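Local coordinates for sugar fermentation stimulation protein homolog (Pyrococcus furiosus, PDB 4DA2), which probably binds DNA and joins an OB-fold domain to a PD-(D/E)xK nuclease-like domain that holds calcium ions, at residues H73-I78 / H214-G219; R104-E109 / L120-K125; L163-K168 / L202-E207; L137-Y142 / K183-K188. The protein carries 1 engineered substitution. All coordinates share one frame; numbering follows the deposited sequence.

Contact 1. Residues H73-I78 / H214-G219; sequences HGKIAI and HMELSG
A single antiparallel bridge joins the last strand of the OB-fold part, 75-78, to the end of strand 207-215 of the PD-(D/E)xK part, with I76 and M215 as its hydrogen-bonded pair. I76 N donates a hydrogen bond to M215 O at 2.8 Å, and M215 N returns a nearly straight bond (171°) to I76 O at 3.1 Å. The I76 side chain packs against both M215 and L217. Its CG2, anti to the backbone N (chi1 of CG1 -62°), meets the methyl CE of M215 at 3.8 Å, while CG1 lies 3.9 Å from L217 CD2 and CD1 rests over the backbone at E216 O. The bend at chi3 (59°) turns M215 CE to this CG2 methyl. Farther along the strand, I78 CD1 touches M215 CB at 3.9 Å, the two side chains crossing at about a right angle. Y54 of strand 52-57 touches both I76 and L217, and I221 of strand 220-229 meets I78 and M215. On the other flank K75 and E216 run side by side, so that K75 CE comes to 3.3 Å from E216 OE2, though the ammonium NZ stays 4.7 Å from E216 OE1. The carboxylate accepts a hydrogen bond from H214 NE2 at E216 OE2, 2.7 Å long, the oxygen lying in the ring plane but met from above the carboxylate plane. H214 ND1 is hydrogen-bonded to R224 NH1. The domain junction thus pairs a short backbone bridge and an apolar cluster with a His-carboxylate hydrogen bond; the nearby lysine would probably help to stabilise the negative charge of E216.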
loop_
_atom_site.group_PDB
_atom_site.type_symbol
_atom_site.label_atom_id
_atom_site.label_comp_id
_atom_site.label_asym_id
_atom_site.label_seq_id
_atom_site.Cartn_x
_atom_site.Cartn_y
_atom_site.Cartn_z
ATOM N N HIS A 73 5.707 -15.414 -6.960
ATOM C CA HIS A 73 6.886 -15.578 -7.799
ATOM C C HIS A 73 8.194 -15.743 -7.008
ATOM O O HIS A 73 9.247 -15.228 -7.392
ATOM C CB HIS A 73 6.940 -14.453 -8.846
ATOM C CG HIS A 73 5.731 -14.426 -9.733
ATOM N ND1 HIS A 73 5.236 -15.560 -10.346
ATOM C CD2 HIS A 73 4.898 -13.417 -10.079
ATOM C CE1 HIS A 73 4.159 -15.247 -11.044
ATOM N NE2 HIS A 73 3.935 -13.952 -10.902
ATOM N N GLY A 74 8.124 -16.497 -5.915
ATOM C CA GLY A 74 9.298 -16.803 -5.136
ATOM C C GLY A 74 9.643 -15.763 -4.086
ATOM O O GLY A 74 10.541 -15.961 -3.264
ATOM N N LYS A 75 8.928 -14.649 -4.111
ATOM C CA LYS A 75 9.140 -13.576 -3.144
ATOM C C LYS A 75 7.823 -13.465 -2.374
ATOM O O LYS A 75 6.981 -14.402 -2.404
ATOM C CB LYS A 75 9.477 -12.239 -3.867
ATOM C CG LYS A 75 10.645 -12.258 -4.885
ATOM C CD LYS A 75 12.013 -12.276 -4.210
ATOM C CE LYS A 75 13.201 -11.909 -5.148
ATOM N NZ LYS A 75 13.411 -12.882 -6.275
ATOM N N ILE A 76 7.602 -12.320 -1.728
ATOM C CA ILE A 76 6.356 -12.086 -0.994
ATOM C C ILE A 76 5.699 -10.766 -1.419
ATOM O O ILE A 76 6.356 -9.720 -1.354
ATOM C CB ILE A 76 6.603 -12.068 0.515
ATOM C CG1 ILE A 76 7.134 -13.446 0.972
ATOM C CG2 ILE A 76 5.289 -11.728 1.253
ATOM C CD1 ILE A 76 7.808 -13.447 2.368
ATOM N N ALA A 77 4.426 -10.820 -1.837
ATOM C CA ALA A 77 3.627 -9.605 -2.090
ATOM C C ALA A 77 3.134 -9.112 -0.723
ATOM O O ALA A 77 2.607 -9.893 0.061
ATOM C CB ALA A 77 2.453 -9.932 -2.964
ATOM N N ILE A 78 3.287 -7.820 -0.442
ATOM C CA ILE A 78 2.886 -7.300 0.863
ATOM C C ILE A 78 1.473 -6.749 0.717
ATOM O O ILE A 78 1.255 -5.704 0.063
ATOM C CB ILE A 78 3.851 -6.203 1.382
ATOM C CG1 ILE A 78 5.281 -6.764 1.535
ATOM C CG2 ILE A 78 3.295 -5.642 2.706
ATOM C CD1 ILE A 78 6.389 -5.708 1.816
ATOM N N HIS A 214 8.823 -5.316 -2.502
ATOM C CA HIS A 214 8.484 -6.692 -2.151
ATOM C C HIS A 214 9.221 -7.049 -0.867
ATOM O O HIS A 214 10.064 -6.276 -0.360
ATOM C CB HIS A 214 8.794 -7.679 -3.301
ATOM C CG HIS A 214 10.257 -7.841 -3.568
ATOM N ND1 HIS A 214 10.930 -7.096 -4.516
ATOM C CD2 HIS A 214 11.188 -8.632 -2.985
ATOM C CE1 HIS A 214 12.211 -7.425 -4.513
ATOM N NE2 HIS A 214 12.396 -8.357 -3.593
ATOM N N MET A 215 8.890 -8.219 -0.318
ATOM C CA MET A 215 9.567 -8.762 0.827
ATOM C C MET A 215 10.175 -10.096 0.396
ATOM O O MET A 215 9.565 -10.833 -0.406
ATOM C CB MET A 215 8.588 -8.947 1.977
ATOM C CG MET A 215 9.250 -9.461 3.272
ATOM S SD MET A 215 8.208 -9.250 4.768
ATOM C CE MET A 215 6.742 -10.165 4.377
ATOM N N GLU A 216 11.399 -10.342 0.848
ATOM C CA GLU A 216 12.077 -11.604 0.600
ATOM C C GLU A 216 11.653 -12.571 1.686
ATOM O O GLU A 216 11.196 -12.149 2.738
ATOM C CB GLU A 216 13.583 -11.408 0.674
ATOM C CG GLU A 216 14.113 -10.316 -0.264
ATOM C CD GLU A 216 14.290 -10.844 -1.664
ATOM O OE1 GLU A 216 14.398 -12.081 -1.792
ATOM O OE2 GLU A 216 14.324 -10.053 -2.635
ATOM N N LEU A 217 11.836 -13.863 1.434
ATOM C CA LEU A 217 11.480 -14.892 2.414
ATOM C C LEU A 217 12.225 -14.713 3.729
ATOM O O LEU A 217 11.726 -15.122 4.780
ATOM C CB LEU A 217 11.744 -16.298 1.857
ATOM C CG LEU A 217 11.090 -16.626 0.509
ATOM C CD1 LEU A 217 11.515 -18.007 0.011
ATOM C CD2 LEU A 217 9.581 -16.519 0.596
ATOM N N SER A 218 13.407 -14.090 3.658
ATOM C CA SER A 218 14.190 -13.672 4.816
ATOM C C SER A 218 13.534 -12.592 5.713
ATOM O O SER A 218 13.996 -12.329 6.814
ATOM C CB SER A 218 15.549 -13.145 4.336
ATOM O OG SER A 218 15.368 -11.893 3.654
ATOM N N GLY A 219 12.475 -11.948 5.240
ATOM C CA GLY A 219 11.873 -10.847 5.988
ATOM C C GLY A 219 12.353 -9.479 5.527
ATOM O O GLY A 219 11.789 -8.464 5.940
#

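Contact 2. Residues R104-E109 / L120-K125; sequences RIIKRE and LIECSK. Engineered in segment 120-125: I121 (natural residue Leu). With CA (calcium ion), chain D.
L120 O accepts two backbone hydrogen bonds, from I106 N at 3.0 Å and from K107 N at 3.2 Å, and so marks a classic beta bulge in the antiparallel pairing of strand 104-108 with strand 115-122. Beyond it, L120 N bonds back to K107 O. On the other side of the bulge R104 and E122 form a hydrogen-bonded pair, with E122 N to R104 O at 2.8 Å, and I105 faces I121 in a non-hydrogen-bonded pair. I121, an engineered residue (leucine in the natural protein), sets its CG1 against I105 CG1 at 3.7 Å. The extra residue, I106, packs its side chain against L120 and E122. Its CG1 sits between the backbone N and the carbonyl carbon (chi1 62°), and CD1 beyond it meets L120 CD2 at 3.7 Å. I106 CG2 lies over the centre of the R104 guanidinium, 3.9 Å above its plane, and also touches E122 OE1. K107 lies alongside L120, pointing the same way. C123 is tied by a disulfide to C103. Past the strand end, E109 grips a calcium ion with both carboxylate oxygens, OE2 at 2.5 Å; four waters and D118 also belong to this site. The R104 and E122 side chains probably attract only as charges, since E122 OE1 lies well out of the guanidinium plane and no N-H points at it; backbone hydrogen bonds and apolar packing, including the engineered I121, hold the strands near the calcium ligand E109.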
loop_
_atom_site.group_PDB
_atom_site.type_symbol
_atom_site.label_atom_id
_atom_site.label_comp_id
_atom_site.label_asym_id
_atom_site.label_seq_id
_atom_site.Cartn_x
_atom_site.Cartn_y
_atom_site.Cartn_z
ATOM N N ARG A 104 10.200 15.706 6.119
ATOM C CA ARG A 104 9.849 14.682 7.102
ATOM C C ARG A 104 8.358 14.707 7.445
ATOM O O ARG A 104 7.696 15.737 7.272
ATOM C CB ARG A 104 10.660 14.884 8.377
ATOM C CG ARG A 104 10.420 16.237 9.041
ATOM C CD ARG A 104 11.259 16.453 10.266
ATOM N NE ARG A 104 10.797 17.662 10.947
ATOM C CZ ARG A 104 10.120 17.676 12.091
ATOM N NH1 ARG A 104 9.841 16.546 12.740
ATOM N NH2 ARG A 104 9.734 18.837 12.594
ATOM N N ILE A 105 7.837 13.582 7.947
ATOM C CA ILE A 105 6.412 13.527 8.371
ATOM C C ILE A 105 6.268 14.332 9.667
ATOM O O ILE A 105 7.059 14.162 10.600
ATOM C CB ILE A 105 5.920 12.050 8.542
ATOM C CG1 ILE A 105 5.978 11.332 7.181
ATOM C CG2 ILE A 105 4.494 12.001 9.127
ATOM C CD1 ILE A 105 6.090 9.790 7.258
ATOM N N ILE A 106 5.285 15.228 9.701
ATOM C CA ILE A 106 4.968 15.988 10.908
ATOM C C ILE A 106 3.587 15.643 11.467
ATOM O O ILE A 106 3.318 15.873 12.653
ATOM C CB ILE A 106 5.118 17.525 10.702
ATOM C CG1 ILE A 106 4.149 18.052 9.625
ATOM C CG2 ILE A 106 6.564 17.879 10.363
ATOM C CD1 ILE A 106 3.965 19.572 9.625
ATOM N N LYS A 107 2.706 15.088 10.629
ATOM C CA LYS A 107 1.384 14.653 11.104
ATOM C C LYS A 107 0.981 13.405 10.363
ATOM O O LYS A 107 1.189 13.313 9.152
ATOM C CB LYS A 107 0.296 15.694 10.846
ATOM C CG LYS A 107 0.276 16.902 11.768
ATOM C CD LYS A 107 -0.850 17.865 11.381
ATOM C CE LYS A 107 -0.900 19.072 12.317
ATOM N NZ LYS A 107 -1.859 20.103 11.833
ATOM N N ARG A 108 0.402 12.463 11.101
ATOM C CA ARG A 108 -0.199 11.248 10.516
ATOM C C ARG A 108 -1.717 11.362 10.604
ATOM O O ARG A 108 -2.259 11.837 11.599
ATOM C CB ARG A 108 0.291 9.981 11.209
ATOM C CG ARG A 108 1.766 9.657 10.934
ATOM C CD ARG A 108 2.344 8.686 11.950
ATOM N NE ARG A 108 3.805 8.640 11.826
ATOM C CZ ARG A 108 4.583 7.712 12.373
ATOM N NH1 ARG A 108 4.057 6.727 13.091
ATOM N NH2 ARG A 108 5.897 7.765 12.198
ATOM N N GLU A 109 -2.395 10.935 9.550
ATOM C CA GLU A 109 -3.872 11.038 9.442
ATOM C C GLU A 109 -4.526 12.395 9.742
ATOM O O GLU A 109 -5.567 12.429 10.417
ATOM C CB GLU A 109 -4.550 9.950 10.296
ATOM C CG GLU A 109 -4.050 8.553 10.014
ATOM C CD GLU A 109 -4.460 8.063 8.642
ATOM O OE1 GLU A 109 -5.650 8.174 8.290
ATOM O OE2 GLU A 109 -3.596 7.549 7.905
ATOM N N LEU A 120 0.870 14.575 6.543
ATOM C CA LEU A 120 1.330 15.921 6.260
ATOM C C LEU A 120 2.826 15.869 6.456
ATOM O O LEU A 120 3.312 15.454 7.509
ATOM C CB LEU A 120 0.719 16.957 7.205
ATOM C CG LEU A 120 1.210 18.380 6.936
ATOM C CD1 LEU A 120 0.848 18.816 5.519
ATOM C CD2 LEU A 120 0.648 19.373 7.974
ATOM N N ILE A 121 3.525 16.272 5.403
ATOM C CA ILE A 121 4.986 16.247 5.346
ATOM C C ILE A 121 5.495 17.684 5.246
ATOM O O ILE A 121 4.938 18.505 4.516
ATOM C CB ILE A 121 5.447 15.364 4.178
ATOM C CG1 ILE A 121 5.229 13.904 4.568
ATOM C CG2 ILE A 121 6.948 15.577 3.820
ATOM C CD1 ILE A 121 5.368 12.924 3.422
ATOM N N GLU A 122 6.534 17.984 6.012
ATOM C CA GLU A 122 7.105 19.324 6.022
ATOM C C GLU A 122 8.447 19.333 5.339
ATOM O O GLU A 122 9.326 18.512 5.655
ATOM C CB GLU A 122 7.203 19.874 7.451
ATOM C CG GLU A 122 7.719 21.329 7.499
ATOM C CD GLU A 122 7.822 21.893 8.920
ATOM O OE1 GLU A 122 7.359 21.242 9.879
ATOM O OE2 GLU A 122 8.357 23.005 9.061
ATOM N N CYS A 123 8.596 20.253 4.386
ATOM C CA CYS A 123 9.853 20.427 3.640
ATOM C C CYS A 123 10.446 21.820 3.935
ATOM O O CYS A 123 9.838 22.615 4.680
ATOM C CB CYS A 123 9.605 20.297 2.144
ATOM S SG CYS A 123 8.907 18.693 1.666
ATOM N N SER A 124 11.604 22.108 3.344
ATOM C CA SER A 124 12.231 23.425 3.487
ATOM C C SER A 124 11.338 24.572 3.036
ATOM O O SER A 124 11.227 25.583 3.733
ATOM C CB SER A 124 13.545 23.491 2.719
ATOM O OG SER A 124 14.556 22.807 3.421
ATOM N N LYS A 125 10.704 24.419 1.884
ATOM C CA LYS A 125 9.982 25.534 1.292
ATOM C C LYS A 125 8.470 25.495 1.522
ATOM O O LYS A 125 7.755 26.412 1.103
ATOM C CB LYS A 125 10.320 25.654 -0.198
ATOM C CG LYS A 125 11.781 26.007 -0.459
ATOM C CD LYS A 125 12.132 25.922 -1.931
ATOM C CE LYS A 125 13.637 25.917 -2.125
ATOM N NZ LYS A 125 14.025 25.945 -3.563
HETATM CA CA CA D . -5.163 6.797 6.068
HETATM O O HOH W 1 -5.638 5.089 4.415
HETATM O O HOH W 2 -7.739 6.768 6.378
HETATM O O HOH W 3 -6.062 8.509 4.500
HETATM O O HOH W 4 -4.580 5.100 7.070
#

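Contact 3. Residues L163-K168 / L202-E207; sequences LARDGK and LEAGVE
A164 starts the contact on the last turn of helix 151-165, where two helix ends, each closed by a Schellman motif, pack against one another in the PD-(D/E)xK domain. Its CB points at the end of helix 192-204 and meets A204 O at 3.4 Å. The small methyl lets the backbones approach closely, A164 CA lying 5.4 Å from G205 CA. R165 follows with an extended chain; its CG is anti to the carbonyl carbon (chi1 -79°), and NE passes A204 CB at 4.0 Å. The guanidinium then travels on to E200 of the same helix as A204, where NH2 makes a salt bridge, so the arginine spans from one helix to the other. G167, at positive phi, ends the first helix: its N bonds to A164 O at 3.0 Å, and K168 N to L163 O at 2.8 Å. G205, also at positive phi, ends the second helix, its N making a weak bond to L202 O. I161 and L160 of helix 151-165 extend the packing to A204 and V206. No hydrogen bond crosses between the two segments; besides A204 O, the A164 methyl meets V206 CG2, the branch anti to the valine carbonyl carbon, which lies 3.9 Å from A164 CB.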
loop_
_atom_site.group_PDB
_atom_site.type_symbol
_atom_site.label_atom_id
_atom_site.label_comp_id
_atom_site.label_asym_id
_atom_site.label_seq_id
_atom_site.Cartn_x
_atom_site.Cartn_y
_atom_site.Cartn_z
ATOM N N LEU A 163 -7.278 20.342 -2.673
ATOM C CA LEU A 163 -6.002 20.907 -2.210
ATOM C C LEU A 163 -5.206 21.537 -3.389
ATOM O O LEU A 163 -4.808 22.709 -3.326
ATOM C CB LEU A 163 -5.165 19.821 -1.537
ATOM C CG LEU A 163 -5.592 19.404 -0.126
ATOM C CD1 LEU A 163 -4.786 18.193 0.275
ATOM C CD2 LEU A 163 -5.317 20.541 0.829
ATOM N N ALA A 164 -5.018 20.772 -4.474
ATOM C CA ALA A 164 -4.238 21.243 -5.630
ATOM C C ALA A 164 -4.850 22.481 -6.283
ATOM O O ALA A 164 -4.125 23.370 -6.712
ATOM C CB ALA A 164 -4.064 20.149 -6.658
ATOM N N ARG A 165 -6.180 22.514 -6.371
ATOM C CA ARG A 165 -6.888 23.680 -6.943
ATOM C C ARG A 165 -6.820 24.902 -6.041
ATOM O O ARG A 165 -6.828 26.041 -6.520
ATOM C CB ARG A 165 -8.333 23.345 -7.262
ATOM C CG ARG A 165 -8.461 22.568 -8.556
ATOM C CD ARG A 165 -9.872 22.052 -8.780
ATOM N NE ARG A 165 -9.907 21.227 -9.985
ATOM C CZ ARG A 165 -10.879 20.370 -10.285
ATOM N NH1 ARG A 165 -11.930 20.224 -9.480
ATOM N NH2 ARG A 165 -10.803 19.655 -11.395
ATOM N N ASP A 166 -6.729 24.660 -4.738
ATOM C CA ASP A 166 -6.479 25.726 -3.781
ATOM C C ASP A 166 -5.006 26.130 -3.774
ATOM O O ASP A 166 -4.595 26.965 -2.973
ATOM C CB ASP A 166 -6.917 25.308 -2.382
ATOM C CG ASP A 166 -8.420 25.303 -2.215
ATOM O OD1 ASP A 166 -9.146 25.734 -3.133
ATOM O OD2 ASP A 166 -8.886 24.855 -1.159
ATOM N N GLY A 167 -4.221 25.522 -4.657
ATOM C CA GLY A 167 -2.781 25.790 -4.757
ATOM C C GLY A 167 -1.937 25.232 -3.625
ATOM O O GLY A 167 -0.870 25.769 -3.322
ATOM N N LYS A 168 -2.405 24.157 -2.994
ATOM C CA LYS A 168 -1.591 23.470 -1.994
ATOM C C LYS A 168 -0.917 22.253 -2.627
ATOM O O LYS A 168 -1.389 21.724 -3.650
ATOM C CB LYS A 168 -2.417 23.072 -0.778
ATOM C CG LYS A 168 -2.840 24.272 0.068
ATOM C CD LYS A 168 -4.185 24.029 0.697
ATOM C CE LYS A 168 -4.575 25.172 1.624
ATOM N NZ LYS A 168 -5.779 24.827 2.430
ATOM N N LEU A 202 -4.342 14.525 -11.944
ATOM C CA LEU A 202 -3.174 14.887 -12.763
ATOM C C LEU A 202 -3.325 16.297 -13.323
ATOM O O LEU A 202 -2.435 17.134 -13.190
ATOM C CB LEU A 202 -2.998 13.903 -13.914
ATOM C CG LEU A 202 -2.046 12.716 -13.794
ATOM C CD1 LEU A 202 -1.925 12.052 -15.178
ATOM C CD2 LEU A 202 -0.695 13.145 -13.250
ATOM N N GLU A 203 -4.487 16.565 -13.913
ATOM C CA GLU A 203 -4.782 17.871 -14.492
ATOM C C GLU A 203 -4.809 18.997 -13.480
ATOM O O GLU A 203 -4.393 20.114 -13.790
ATOM C CB GLU A 203 -6.105 17.824 -15.262
ATOM C CG GLU A 203 -6.038 16.961 -16.507
ATOM C CD GLU A 203 -7.373 16.900 -17.229
ATOM O OE1 GLU A 203 -8.261 17.731 -16.933
ATOM O OE2 GLU A 203 -7.528 16.020 -18.088
ATOM N N ALA A 204 -5.244 18.694 -12.252
ATOM C CA ALA A 204 -5.405 19.683 -11.208
ATOM C C ALA A 204 -4.093 20.053 -10.525
ATOM O O ALA A 204 -4.019 21.091 -9.874
ATOM C CB ALA A 204 -6.445 19.224 -10.150
ATOM N N GLY A 205 -3.065 19.214 -10.682
ATOM C CA GLY A 205 -1.773 19.462 -10.034
ATOM C C GLY A 205 -1.415 18.466 -8.939
ATOM O O GLY A 205 -0.387 18.637 -8.266
ATOM N N VAL A 206 -2.254 17.446 -8.723
ATOM C CA VAL A 206 -1.895 16.406 -7.732
ATOM C C VAL A 206 -0.760 15.564 -8.316
ATOM O O VAL A 206 -0.870 15.040 -9.433
ATOM C CB VAL A 206 -3.066 15.460 -7.373
ATOM C CG1 VAL A 206 -2.598 14.366 -6.349
ATOM C CG2 VAL A 206 -4.283 16.245 -6.866
ATOM N N GLU A 207 0.337 15.444 -7.568
ATOM C CA GLU A 207 1.477 14.642 -8.065
ATOM C C GLU A 207 1.160 13.165 -7.855
ATOM O O GLU A 207 0.628 12.766 -6.796
ATOM C CB GLU A 207 2.768 15.030 -7.360
ATOM C CG GLU A 207 3.144 16.505 -7.590
ATOM C CD GLU A 207 3.653 16.810 -9.005
ATOM O OE1 GLU A 207 4.355 15.959 -9.580
ATOM O OE2 GLU A 207 3.363 17.910 -9.542
#

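Contact 4. Residues L137-Y142 / K183-K188; sequences LREGEY and KFKPYK
K183 opens strand 183-186 as the parallel partner of Y142 in the mixed sheet of the PD-(D/E)xK domain, and its N donates to E141 O at 3.1 Å. Its side chain bends at chi3 (-83°) and carries CE over one face of the Y142 ring, 3.3 Å from CZ, a CH-pi contact; NZ itself is too far from the ring for more than a weak attraction. F184 turns its side chain away and presents its carbonyl carbon to the edge of the same ring, while its own ring stacks on F174. K185 covers the opposite face. Its CG takes the position between the backbone N and the carbonyl carbon (chi1 66°), and the rest of the chain is extended across the tyrosine, with CD 3.8 Å from the ring centroid. NZ stays over this face, 4.3 Å from the centroid and 14° off the normal, in a cation-pi contact. The same NZ makes a salt bridge to E139 OE2 at 2.8 Å, reaching the oxygen from above the carboxylate plane. Farther on, L137 CD2 sits over one face of the Y187 ring in a CH-pi contact, 3.3 Å from Y187 CD2. M144 touches L137, E139, K185 and Y187. E139 and Y142, ends of the type II' turn of a tight hairpin between strands 127-139 and 142-145, thus meet one lysine, and the Y142 OH is hydrogen-bonded to E230 OE2. With a carboxylate and a ring face sharing one ammonium, the K185 charge is probably well compensated on this partly exposed surface.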
loop_
_atom_site.group_PDB
_atom_site.type_symbol
_atom_site.label_atom_id
_atom_site.label_comp_id
_atom_site.label_asym_id
_atom_site.label_seq_id
_atom_site.Cartn_x
_atom_site.Cartn_y
_atom_site.Cartn_z
ATOM N N LEU A 137 -2.739 -5.520 -7.147
ATOM C CA LEU A 137 -3.439 -6.249 -8.202
ATOM C C LEU A 137 -2.556 -6.254 -9.448
ATOM O O LEU A 137 -2.116 -5.197 -9.903
ATOM C CB LEU A 137 -4.797 -5.603 -8.494
ATOM C CG LEU A 137 -5.640 -6.248 -9.608
ATOM C CD1 LEU A 137 -6.144 -7.646 -9.227
ATOM C CD2 LEU A 137 -6.783 -5.357 -10.053
ATOM N N ARG A 138 -2.256 -7.439 -9.972
ATOM C CA ARG A 138 -1.297 -7.561 -11.062
ATOM C C ARG A 138 -1.974 -7.773 -12.393
ATOM O O ARG A 138 -2.892 -8.580 -12.513
ATOM C CB ARG A 138 -0.348 -8.731 -10.815
ATOM C CG ARG A 138 0.545 -9.095 -12.029
ATOM C CD ARG A 138 1.199 -10.462 -11.884
ATOM N NE ARG A 138 1.919 -10.580 -10.623
ATOM C CZ ARG A 138 3.130 -10.079 -10.384
ATOM N NH1 ARG A 138 3.780 -9.412 -11.333
ATOM N NH2 ARG A 138 3.683 -10.232 -9.187
ATOM N N GLU A 139 -1.503 -7.040 -13.386
ATOM C CA GLU A 139 -1.789 -7.353 -14.787
ATOM C C GLU A 139 -0.473 -7.264 -15.541
ATOM O O GLU A 139 -0.012 -6.174 -15.890
ATOM C CB GLU A 139 -2.817 -6.407 -15.395
ATOM C CG GLU A 139 -3.143 -6.732 -16.862
ATOM C CD GLU A 139 -3.820 -5.586 -17.578
ATOM O OE1 GLU A 139 -5.009 -5.313 -17.286
ATOM O OE2 GLU A 139 -3.156 -4.964 -18.439
ATOM N N GLY A 140 0.147 -8.420 -15.766
ATOM C CA GLY A 140 1.458 -8.476 -16.415
ATOM C C GLY A 140 2.528 -7.711 -15.657
ATOM O O GLY A 140 2.840 -8.027 -14.515
ATOM N N GLU A 141 3.054 -6.662 -16.280
ATOM C CA GLU A 141 4.096 -5.862 -15.653
ATOM C C GLU A 141 3.518 -4.742 -14.792
ATOM O O GLU A 141 4.277 -3.975 -14.193
ATOM C CB GLU A 141 5.018 -5.274 -16.729
ATOM C CG GLU A 141 6.143 -6.248 -17.165
ATOM C CD GLU A 141 7.142 -6.542 -16.053
ATOM O OE1 GLU A 141 7.546 -5.595 -15.352
ATOM O OE2 GLU A 141 7.531 -7.717 -15.878
ATOM N N TYR A 142 2.190 -4.625 -14.759
ATOM C CA TYR A 142 1.533 -3.524 -14.027
ATOM C C TYR A 142 1.124 -3.949 -12.615
ATOM O O TYR A 142 0.622 -5.058 -12.426
ATOM C CB TYR A 142 0.268 -3.026 -14.751
ATOM C CG TYR A 142 0.539 -2.354 -16.075
ATOM C CD1 TYR A 142 0.666 -0.960 -16.161
ATOM C CD2 TYR A 142 0.665 -3.105 -17.245
ATOM C CE1 TYR A 142 0.928 -0.330 -17.397
ATOM C CE2 TYR A 142 0.914 -2.494 -18.470
ATOM C CZ TYR A 142 1.049 -1.105 -18.537
ATOM O OH TYR A 142 1.310 -0.512 -19.755
ATOM N N LYS A 183 5.590 -1.178 -13.796
ATOM C CA LYS A 183 4.645 -0.099 -14.138
ATOM C C LYS A 183 3.446 -0.067 -13.203
ATOM O O LYS A 183 3.233 -1.004 -12.452
ATOM C CB LYS A 183 4.149 -0.249 -15.591
ATOM C CG LYS A 183 5.272 -0.185 -16.623
ATOM C CD LYS A 183 4.715 -0.109 -18.039
ATOM C CE LYS A 183 4.353 -1.485 -18.563
ATOM N NZ LYS A 183 5.541 -2.215 -19.075
ATOM N N PHE A 184 2.717 1.045 -13.231
ATOM C CA PHE A 184 1.448 1.185 -12.538
ATOM C C PHE A 184 0.365 1.715 -13.463
ATOM O O PHE A 184 0.641 2.614 -14.243
ATOM C CB PHE A 184 1.585 2.147 -11.305
ATOM C CG PHE A 184 0.243 2.562 -10.747
ATOM C CD1 PHE A 184 -0.411 1.779 -9.791
ATOM C CD2 PHE A 184 -0.420 3.677 -11.261
ATOM C CE1 PHE A 184 -1.704 2.145 -9.346
ATOM C CE2 PHE A 184 -1.677 4.055 -10.809
ATOM C CZ PHE A 184 -2.334 3.277 -9.847
ATOM N N LYS A 185 -0.872 1.205 -13.360
ATOM C CA LYS A 185 -2.044 1.896 -13.912
ATOM C C LYS A 185 -3.288 1.636 -13.071
ATOM O O LYS A 185 -3.344 0.609 -12.390
ATOM C CB LYS A 185 -2.299 1.478 -15.367
ATOM C CG LYS A 185 -2.692 0.022 -15.518
ATOM C CD LYS A 185 -2.739 -0.345 -16.998
ATOM C CE LYS A 185 -3.148 -1.809 -17.160
ATOM N NZ LYS A 185 -3.252 -2.178 -18.617
ATOM N N PRO A 186 -4.272 2.557 -13.105
ATOM C CA PRO A 186 -5.560 2.266 -12.453
ATOM C C PRO A 186 -6.260 1.073 -13.108
ATOM O O PRO A 186 -6.130 0.845 -14.316
ATOM C CB PRO A 186 -6.385 3.529 -12.655
ATOM C CG PRO A 186 -5.406 4.609 -13.131
ATOM C CD PRO A 186 -4.258 3.880 -13.764
ATOM N N TYR A 187 -6.915 0.276 -12.275
ATOM C CA TYR A 187 -7.736 -0.824 -12.750
ATOM C C TYR A 187 -9.120 -0.228 -12.946
ATOM O O TYR A 187 -9.925 -0.130 -12.023
ATOM C CB TYR A 187 -7.715 -1.989 -11.768
ATOM C CG TYR A 187 -8.560 -3.184 -12.191
ATOM C CD1 TYR A 187 -8.467 -3.695 -13.481
ATOM C CD2 TYR A 187 -9.421 -3.811 -11.278
ATOM C CE1 TYR A 187 -9.224 -4.793 -13.873
ATOM C CE2 TYR A 187 -10.180 -4.938 -11.666
ATOM C CZ TYR A 187 -10.076 -5.388 -12.966
ATOM O OH TYR A 187 -10.809 -6.478 -13.363
ATOM N N LYS A 188 -9.360 0.196 -14.189
ATOM C CA LYS A 188 -10.571 0.936 -14.576
ATOM C C LYS A 188 -11.820 0.151 -14.209
ATOM O O LYS A 188 -12.716 0.705 -13.589
ATOM C CB LYS A 188 -10.540 1.234 -16.084
ATOM C CG LYS A 188 -11.632 2.207 -16.550
ATOM C CD LYS A 188 -11.390 2.729 -17.962
ATOM C CE LYS A 188 -12.512 3.675 -18.388
ATOM N NZ LYS A 188 -12.500 3.936 -19.860
#

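How the contacts relate
Contacts 1, 2 and 4 reach the same mixed sheet of the PD-(D/E)xK domain, and contact 3 packs two helix ends beside it. Contact 1 ties this sheet to the OB-fold part; it touches contact 4 directly, where H73 CD2 lies 3.5 Å from R138 NH2. Contact 2 supplies E109 to a calcium ion, whereas I78, V206 and F184, of contacts 1, 3 and 4, have side chains about 13 Å from a calcium ion. Contacts 2 and 3 lie on the same side of the chain's centre, their centres about 17 Å apart, while contacts 1 and 3 are about 35 Å apart on opposite sides. The segments of contacts 3 and 4 alternate along the chain, and strand 183-186 is followed by helix 192-204.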